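Local coordinates for protein aclacinomycin-N/aclacinomycin-A oxidase (Streptomyces galilaeus, PDB 2IPI) that oxidises the terminal sugar of aclacinomycins N and A with molecular oxygen, using a bicovalently bound FAD, in the last two steps of aclacinomycin biosynthesis, at residues 174-179 with 227-232; 356-361 with 427-432. All blocks are in the same frame, centred on the assembly; numbering follows the deposited sequence.

Contact 1. Residues 174-179 with 227-232; sequences ADHLYA and FRTPGA
His176 and Thr229 meet through their side chains, and His176 also bonds through its backbone. ND1 of His176 and OG1 of Thr229 share a hydrogen bond of 2.9 Å in which either could be the donor. OG1 approaches the imidazole at its edge, close to the ring plane. The two side chains run side by side. NE2 of the same ring bonds to Asp170 O, which fixes the ring from a second nitrogen. The backbone bond joins Arg228 N to His176 O at 3.0 Å. CA of Phe227 also makes a C-H...O contact of 3.1 Å with this oxygen.

The cation-pi contact is off-centre. Arg228 CZ lies 4.3 Å from the Tyr178 ring centroid, and NH2 sits over one ring face. The guanidinium stands steeply to the ring, with planes 79° apart.

Apolar packing is slight: Leu177 CD1 lies 3.8 Å from Phe227 CE2.

Leu177 and Phe227 form an antiparallel non-hydrogen-bonded pair between strands 177-185 and 221-227. Next to it, Trp226 is matched by two residues, Tyr178 and Ala179, which makes a classic beta bulge. Strands 120-123 and 191-197 flank this pair in the five-stranded sheet of the FAD-binding region.

Contact 2. Residues 356-361 with 427-432; sequences GGFDRT and TWMDPA. With AKY (methyl (2S,4R)-2-ethyl-2,5,7-trihydroxy-6,11-dioxo-4-{[2,3,6-trideoxy-4-O-{2,6-dideoxy-4-O-[(2S,6S)-6-methyl-5-oxotetrahydro-2h -pyran-2-yl]-alpha-D-lyxo-hexopyranosyl}-3-(dimethylamino)-D-ribo-hexopyranosyl]oxy}-1,2,3,4,6,11-hexahydrotetracene-1-c arboxylate), chain E.
Arg360 O takes the N-H of Trp428 at 2.8 Å, in the carbonyl plane and fairly straight (159° at the hydrogen). Thr427 CA adds a C-H...O contact of 3.3 Å to Arg360 O. In return Arg360 N gives to Trp428 O at 3.0 Å.

Arg360 and Trp428 are thus a hydrogen-bonded pair of the antiparallel strands 360-368 and 420-428. These lie at the edge, within this chain, of a seven-stranded sheet. A classic beta bulge sets Asp359 and Arg360 together against Trp428. CG2 of Thr427 lies beside CG2 of Thr361, 3.7 Å away.

Gly356, Phe358, Thr361, Thr427 and Trp428 line the AKY pocket, and Thr427 is an established aclacinomycin Y binding residue. Its OG1 and the dimethylamino nitrogen N11 of AKY share a hydrogen bond of 2.9 Å, with either as possible donor. Thr427 O takes a weak bond from AKY O4 on the aglycone.

Phe358 is sandwiched. The anthracycline covers one face, with AKY C17 over the ring centre, 3.3 Å above the Phe358 plane. Met429 CE lies over the opposite face, offset toward the rim, 3.8 Å from the Phe358 ring centroid. CE also packs against the backbone of Gly357.

On the other side of the sheet, Arg360 CB sits over the indole, 3.8 Å from the centroid of the five-membered ring of Trp428. The Arg360 chain runs on extended to NE, and Pro431 CB covers one guanidinium face. Trp428 NE1 is hydrogen-bonded to Asp434 OD1, while Arg360 NH2 makes a long, weak ion pair with Asp434 OD2.

Overall arrangement
Contacts 1 and 2 lie on opposite sides of the chain's centre, with their own centres about 38 Å apart. They do not touch and share no strand. Contact 1 belongs to the five-stranded sheet in the FAD-binding region; contact 2 is in the seven-stranded sheet beside the substrate. Both are partly buried. His176, Leu177 and Phe227 are buried in contact 1, with Pro230 exposed. In contact 2 Thr361, Thr427 and Trp428 are buried, Met429 and Pro431 exposed. Contact 1 is mainly a strand end meeting a loop, whereas contact 2 has two bridged residue pairs. Only contact 2 meets AKY, and its Thr361 side chain is about 8 Å from the FAD, against about 11 Å for Leu177.

Contact 1. Residues 174-179 with 227-232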
loop_
_atom_site.group_PDB
_atom_site.type_symbol
_atom_site.label_atom_id
_atom_site.label_comp_id
_atom_site.label_asym_id
_atom_site.label_seq_id
_atom_site.Cartn_x
_atom_site.Cartn_y
_atom_site.Cartn_z
ATOM N N ALA A 174 2.189 3.970 9.635
ATOM C CA ALA A 174 1.964 3.282 10.890
ATOM C C ALA A 174 3.049 3.568 11.928
ATOM O O ALA A 174 2.922 3.159 13.095
ATOM C CB ALA A 174 1.840 1.794 10.632
ATOM N N ASP A 175 4.088 4.268 11.501
ATOM C CA ASP A 175 5.088 4.844 12.373
ATOM C C ASP A 175 4.612 6.096 13.098
ATOM O O ASP A 175 5.401 6.736 13.808
ATOM C CB ASP A 175 6.360 5.167 11.549
ATOM C CG ASP A 175 7.127 3.869 11.319
ATOM O OD1 ASP A 175 6.905 2.978 12.168
ATOM O OD2 ASP A 175 7.908 3.730 10.353
ATOM N N HIS A 176 3.341 6.447 12.879
ATOM C CA HIS A 176 2.699 7.627 13.457
ATOM C C HIS A 176 1.317 7.268 13.969
ATOM O O HIS A 176 0.438 8.090 14.221
ATOM C CB HIS A 176 2.656 8.773 12.431
ATOM C CG HIS A 176 4.055 9.151 12.012
ATOM N ND1 HIS A 176 4.800 10.126 12.636
ATOM C CD2 HIS A 176 4.852 8.649 11.028
ATOM C CE1 HIS A 176 5.981 10.219 12.050
ATOM N NE2 HIS A 176 6.043 9.322 11.065
ATOM N N LEU A 177 1.088 5.967 14.142
ATOM C CA LEU A 177 -0.144 5.450 14.703
ATOM C C LEU A 177 -0.092 5.420 16.234
ATOM O O LEU A 177 0.724 4.675 16.798
ATOM C CB LEU A 177 -0.365 4.007 14.260
ATOM C CG LEU A 177 -1.738 3.383 14.369
ATOM C CD1 LEU A 177 -2.821 4.193 13.675
ATOM C CD2 LEU A 177 -1.696 1.987 13.740
ATOM N N TYR A 178 -0.935 6.214 16.871
ATOM C CA TYR A 178 -1.049 6.210 18.322
ATOM C C TYR A 178 -2.109 5.209 18.780
ATOM O O TYR A 178 -1.867 4.444 19.714
ATOM C CB TYR A 178 -1.397 7.604 18.860
ATOM C CG TYR A 178 -1.769 7.597 20.332
ATOM C CD1 TYR A 178 -3.073 7.856 20.733
ATOM C CD2 TYR A 178 -0.809 7.333 21.306
ATOM C CE1 TYR A 178 -3.410 7.842 22.080
ATOM C CE2 TYR A 178 -1.137 7.316 22.653
ATOM C CZ TYR A 178 -2.437 7.572 23.020
ATOM O OH TYR A 178 -2.774 7.562 24.357
ATOM N N ALA A 179 -3.285 5.199 18.146
ATOM C CA ALA A 179 -4.345 4.345 18.690
ATOM C C ALA A 179 -5.363 3.929 17.643
ATOM O O ALA A 179 -5.506 4.573 16.599
ATOM C CB ALA A 179 -5.061 5.072 19.823
ATOM N N PHE A 227 -3.583 9.464 15.176
ATOM C CA PHE A 227 -2.189 9.706 14.819
ATOM C C PHE A 227 -1.493 10.761 15.672
ATOM O O PHE A 227 -2.055 11.807 15.960
ATOM C CB PHE A 227 -2.075 10.173 13.341
ATOM C CG PHE A 227 -2.503 9.025 12.432
ATOM C CD1 PHE A 227 -3.803 8.953 11.974
ATOM C CD2 PHE A 227 -1.579 8.045 12.090
ATOM C CE1 PHE A 227 -4.224 7.885 11.189
ATOM C CE2 PHE A 227 -1.999 6.984 11.298
ATOM C CZ PHE A 227 -3.300 6.911 10.850
ATOM N N ARG A 228 -0.251 10.439 16.007
ATOM C CA ARG A 228 0.690 11.302 16.672
ATOM C C ARG A 228 2.091 10.729 16.521
ATOM O O ARG A 228 2.293 9.538 16.788
ATOM C CB ARG A 228 0.333 11.431 18.154
ATOM C CG ARG A 228 0.784 12.723 18.808
ATOM C CD ARG A 228 1.787 12.457 19.912
ATOM N NE ARG A 228 1.138 11.951 21.117
ATOM C CZ ARG A 228 0.930 10.686 21.437
ATOM N NH1 ARG A 228 1.323 9.707 20.617
ATOM N NH2 ARG A 228 0.326 10.366 22.579
ATOM N N THR A 229 3.041 11.563 16.123
ATOM C CA THR A 229 4.427 11.107 16.073
ATOM C C THR A 229 4.902 10.707 17.461
ATOM O O THR A 229 4.811 11.528 18.373
ATOM C CB THR A 229 5.348 12.189 15.483
ATOM O OG1 THR A 229 4.846 12.540 14.183
ATOM C CG2 THR A 229 6.754 11.648 15.324
ATOM N N PRO A 230 5.390 9.488 17.647
ATOM C CA PRO A 230 5.900 9.060 18.964
ATOM C C PRO A 230 6.909 10.062 19.510
ATOM O O PRO A 230 6.927 10.357 20.709
ATOM C CB PRO A 230 6.532 7.706 18.672
ATOM C CG PRO A 230 5.698 7.193 17.524
ATOM C CD PRO A 230 5.478 8.400 16.649
ATOM N N GLY A 231 7.749 10.638 18.647
ATOM C CA GLY A 231 8.544 11.761 19.168
ATOM C C GLY A 231 7.724 13.043 19.073
ATOM O O GLY A 231 8.029 13.844 18.181
ATOM N N ALA A 232 6.718 13.266 19.932
ATOM C CA ALA A 232 5.973 14.528 19.866
ATOM C C ALA A 232 5.668 15.199 21.200
ATOM O O ALA A 232 4.818 14.746 21.971
ATOM C CB ALA A 232 4.677 14.228 19.108
#

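Contact 2. Residues 356-361 with 427-432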
loop_
_atom_site.group_PDB
_atom_site.type_symbol
_atom_site.label_atom_id
_atom_site.label_comp_id
_atom_site.label_asym_id
_atom_site.label_seq_id
_atom_site.Cartn_x
_atom_site.Cartn_y
_atom_site.Cartn_z
ATOM N N GLY A 356 -9.293 5.012 -17.166
ATOM C CA GLY A 356 -9.574 5.098 -18.582
ATOM C C GLY A 356 -10.260 3.888 -19.173
ATOM O O GLY A 356 -10.032 3.545 -20.337
ATOM N N GLY A 357 -11.100 3.211 -18.396
ATOM C CA GLY A 357 -11.875 2.069 -18.865
ATOM C C GLY A 357 -11.183 0.747 -18.617
ATOM O O GLY A 357 -11.802 -0.296 -18.403
ATOM N N PHE A 358 -9.859 0.768 -18.643
ATOM C CA PHE A 358 -9.085 -0.452 -18.407
ATOM C C PHE A 358 -9.080 -0.747 -16.908
ATOM O O PHE A 358 -8.150 -0.368 -16.208
ATOM C CB PHE A 358 -7.662 -0.340 -18.928
ATOM C CG PHE A 358 -7.540 0.239 -20.325
ATOM C CD1 PHE A 358 -7.583 -0.552 -21.451
ATOM C CD2 PHE A 358 -7.391 1.614 -20.474
ATOM C CE1 PHE A 358 -7.468 -0.017 -22.721
ATOM C CE2 PHE A 358 -7.251 2.165 -21.734
ATOM C CZ PHE A 358 -7.293 1.354 -22.851
ATOM N N ASP A 359 -10.145 -1.410 -16.449
ATOM C CA ASP A 359 -10.349 -1.518 -15.009
ATOM C C ASP A 359 -9.933 -2.882 -14.453
ATOM O O ASP A 359 -9.959 -3.037 -13.224
ATOM C CB ASP A 359 -11.799 -1.223 -14.646
ATOM C CG ASP A 359 -12.775 -2.258 -15.169
ATOM O OD1 ASP A 359 -13.961 -2.224 -14.772
ATOM O OD2 ASP A 359 -12.391 -3.102 -16.004
ATOM N N ARG A 360 -9.553 -3.810 -15.321
ATOM C CA ARG A 360 -9.144 -5.132 -14.866
ATOM C C ARG A 360 -7.639 -5.183 -14.619
ATOM O O ARG A 360 -6.877 -4.781 -15.505
ATOM C CB ARG A 360 -9.543 -6.210 -15.881
ATOM C CG ARG A 360 -11.017 -6.327 -16.204
ATOM C CD ARG A 360 -11.326 -7.754 -16.673
ATOM N NE ARG A 360 -12.717 -8.116 -16.466
ATOM C CZ ARG A 360 -13.260 -9.047 -15.707
ATOM N NH1 ARG A 360 -14.583 -9.181 -15.697
ATOM N NH2 ARG A 360 -12.549 -9.862 -14.947
ATOM N N THR A 361 -7.195 -5.654 -13.457
ATOM C CA THR A 361 -5.781 -5.720 -13.131
ATOM C C THR A 361 -5.378 -6.987 -12.369
ATOM O O THR A 361 -6.151 -7.623 -11.668
ATOM C CB THR A 361 -5.311 -4.535 -12.252
ATOM O OG1 THR A 361 -5.949 -4.664 -10.965
ATOM C CG2 THR A 361 -5.723 -3.190 -12.816
ATOM N N THR A 427 -2.759 -4.696 -16.835
ATOM C CA THR A 427 -3.964 -3.888 -16.815
ATOM C C THR A 427 -4.672 -4.021 -18.156
ATOM O O THR A 427 -3.965 -3.935 -19.168
ATOM C CB THR A 427 -3.635 -2.403 -16.554
ATOM O OG1 THR A 427 -2.657 -2.332 -15.510
ATOM C CG2 THR A 427 -4.889 -1.670 -16.122
ATOM N N TRP A 428 -5.976 -4.244 -18.128
ATOM C CA TRP A 428 -6.731 -4.454 -19.364
ATOM C C TRP A 428 -8.210 -4.125 -19.223
ATOM O O TRP A 428 -8.711 -3.778 -18.167
ATOM C CB TRP A 428 -6.582 -5.876 -19.882
ATOM C CG TRP A 428 -7.136 -7.034 -19.145
ATOM C CD1 TRP A 428 -8.283 -7.722 -19.463
ATOM C CD2 TRP A 428 -6.603 -7.676 -17.975
ATOM N NE1 TRP A 428 -8.486 -8.743 -18.566
ATOM C CE2 TRP A 428 -7.477 -8.740 -17.644
ATOM C CE3 TRP A 428 -5.485 -7.478 -17.165
ATOM C CZ2 TRP A 428 -7.257 -9.578 -16.550
ATOM C CZ3 TRP A 428 -5.271 -8.310 -16.084
ATOM C CH2 TRP A 428 -6.151 -9.351 -15.783
ATOM N N MET A 429 -8.910 -4.250 -20.351
ATOM C CA MET A 429 -10.333 -3.948 -20.338
ATOM C C MET A 429 -11.194 -5.179 -20.558
ATOM O O MET A 429 -12.259 -5.357 -19.969
ATOM C CB MET A 429 -10.689 -2.924 -21.430
ATOM C CG MET A 429 -12.107 -2.408 -21.238
ATOM S SD MET A 429 -12.503 -0.951 -22.221
ATOM C CE MET A 429 -11.128 0.133 -21.856
ATOM N N ASP A 430 -10.737 -6.089 -21.443
ATOM C CA ASP A 430 -11.686 -7.157 -21.744
ATOM C C ASP A 430 -11.392 -8.459 -20.995
ATOM O O ASP A 430 -10.264 -8.934 -21.028
ATOM C CB ASP A 430 -11.745 -7.376 -23.259
ATOM C CG ASP A 430 -12.194 -8.808 -23.513
ATOM O OD1 ASP A 430 -13.405 -9.054 -23.660
ATOM O OD2 ASP A 430 -11.261 -9.639 -23.527
ATOM N N PRO A 431 -12.445 -8.952 -20.346
ATOM C CA PRO A 431 -12.413 -10.214 -19.611
ATOM C C PRO A 431 -12.094 -11.417 -20.501
ATOM O O PRO A 431 -11.610 -12.434 -20.003
ATOM C CB PRO A 431 -13.829 -10.352 -19.060
ATOM C CG PRO A 431 -14.669 -9.345 -19.750
ATOM C CD PRO A 431 -13.760 -8.283 -20.276
ATOM N N ALA A 432 -12.369 -11.304 -21.797
ATOM C CA ALA A 432 -11.995 -12.340 -22.754
ATOM C C ALA A 432 -10.484 -12.521 -22.812
ATOM O O ALA A 432 -9.982 -13.585 -23.170
ATOM C CB ALA A 432 -12.575 -12.030 -24.129
HETATM O O15 AKY E . 2.584 1.418 -4.263
HETATM C C42 AKY E . 1.809 1.740 -5.182
HETATM C C40 AKY E . 2.056 3.108 -5.863
HETATM C C38 AKY E . 1.189 3.398 -7.020
HETATM C C39 AKY E . 0.821 0.737 -5.906
HETATM C C41 AKY E . 0.872 -0.558 -6.254
HETATM O O14 AKY E . -0.194 1.352 -6.666
HETATM C C37 AKY E . 0.328 2.316 -7.571
HETATM O O13 AKY E . -0.661 2.897 -8.382
HETATM C C35 AKY E . -0.967 2.206 -9.557
HETATM C C34 AKY E . -0.413 2.890 -10.811
HETATM C C36 AKY E . 0.801 3.600 -10.558
HETATM O O11 AKY E . -1.406 3.800 -11.531
HETATM C C33 AKY E . -2.448 1.885 -9.655
HETATM O O12 AKY E . -3.076 1.152 -8.482
HETATM C C32 AKY E . -3.218 2.916 -10.199
HETATM C C31 AKY E . -2.816 3.231 -11.511
HETATM O O7 AKY E . -2.904 2.880 -17.995
HETATM C C7 AKY E . -4.121 3.276 -18.629
HETATM C C8 AKY E . -4.242 4.750 -18.591
HETATM C C9 AKY E . -3.430 5.373 -19.697
HETATM O O9 AKY E . -2.165 4.810 -19.617
HETATM C C13 AKY E . -3.461 6.850 -19.537
HETATM C C14 AKY E . -2.809 7.101 -18.176
HETATM C C20 AKY E . -4.040 2.762 -20.031
HETATM C C19 AKY E . -3.947 3.573 -21.164
HETATM C C10 AKY E . -4.110 5.062 -20.974
HETATM C C11 AKY E . -3.934 3.012 -22.442
HETATM C C18 AKY E . -4.030 1.631 -22.608
HETATM C C17 AKY E . -4.131 0.802 -21.483
HETATM C C6 AKY E . -4.124 1.383 -20.220
HETATM O O6 AKY E . -4.225 0.613 -19.116
HETATM C C12 AKY E . -4.072 1.086 -23.911
HETATM O O3 AKY E . -3.972 1.806 -24.929
HETATM C C15 AKY E . -4.242 -0.312 -24.068
HETATM C C1 AKY E . -4.354 -0.842 -25.352
HETATM C C2 AKY E . -4.573 -2.204 -25.565
HETATM C C3 AKY E . -4.666 -3.035 -24.449
HETATM C C16 AKY E . -4.350 -1.150 -22.936
HETATM C C5 AKY E . -4.294 -0.594 -21.639
HETATM O O5 AKY E . -4.430 -1.243 -20.583
HETATM C C4 AKY E . -4.556 -2.520 -23.160
HETATM O O4 AKY E . -4.672 -3.387 -22.122
HETATM O O18 AKY E . -2.916 2.170 -12.473
HETATM C C45 AKY E . -3.151 2.227 -16.742
HETATM C C43 AKY E . -5.609 5.333 -20.886
HETATM O O16 AKY E . -6.384 4.517 -20.375
HETATM O O17 AKY E . -6.139 6.481 -21.398
HETATM C C44 AKY E . -7.086 6.110 -22.408
HETATM O O19 AKY E . -3.984 2.965 -15.882
HETATM C C47 AKY E . -1.974 1.536 -14.615
HETATM N N11 AKY E . -2.001 0.127 -14.183
HETATM C C52 AKY E . -0.811 -0.482 -13.696
HETATM C C51 AKY E . -3.202 -0.372 -13.603
HETATM C C46 AKY E . -1.809 1.940 -16.075
HETATM C C48 AKY E . -2.732 2.609 -13.833
HETATM C C49 AKY E . -4.099 2.843 -14.453
HETATM C C50 AKY E . -5.357 2.241 -13.815
#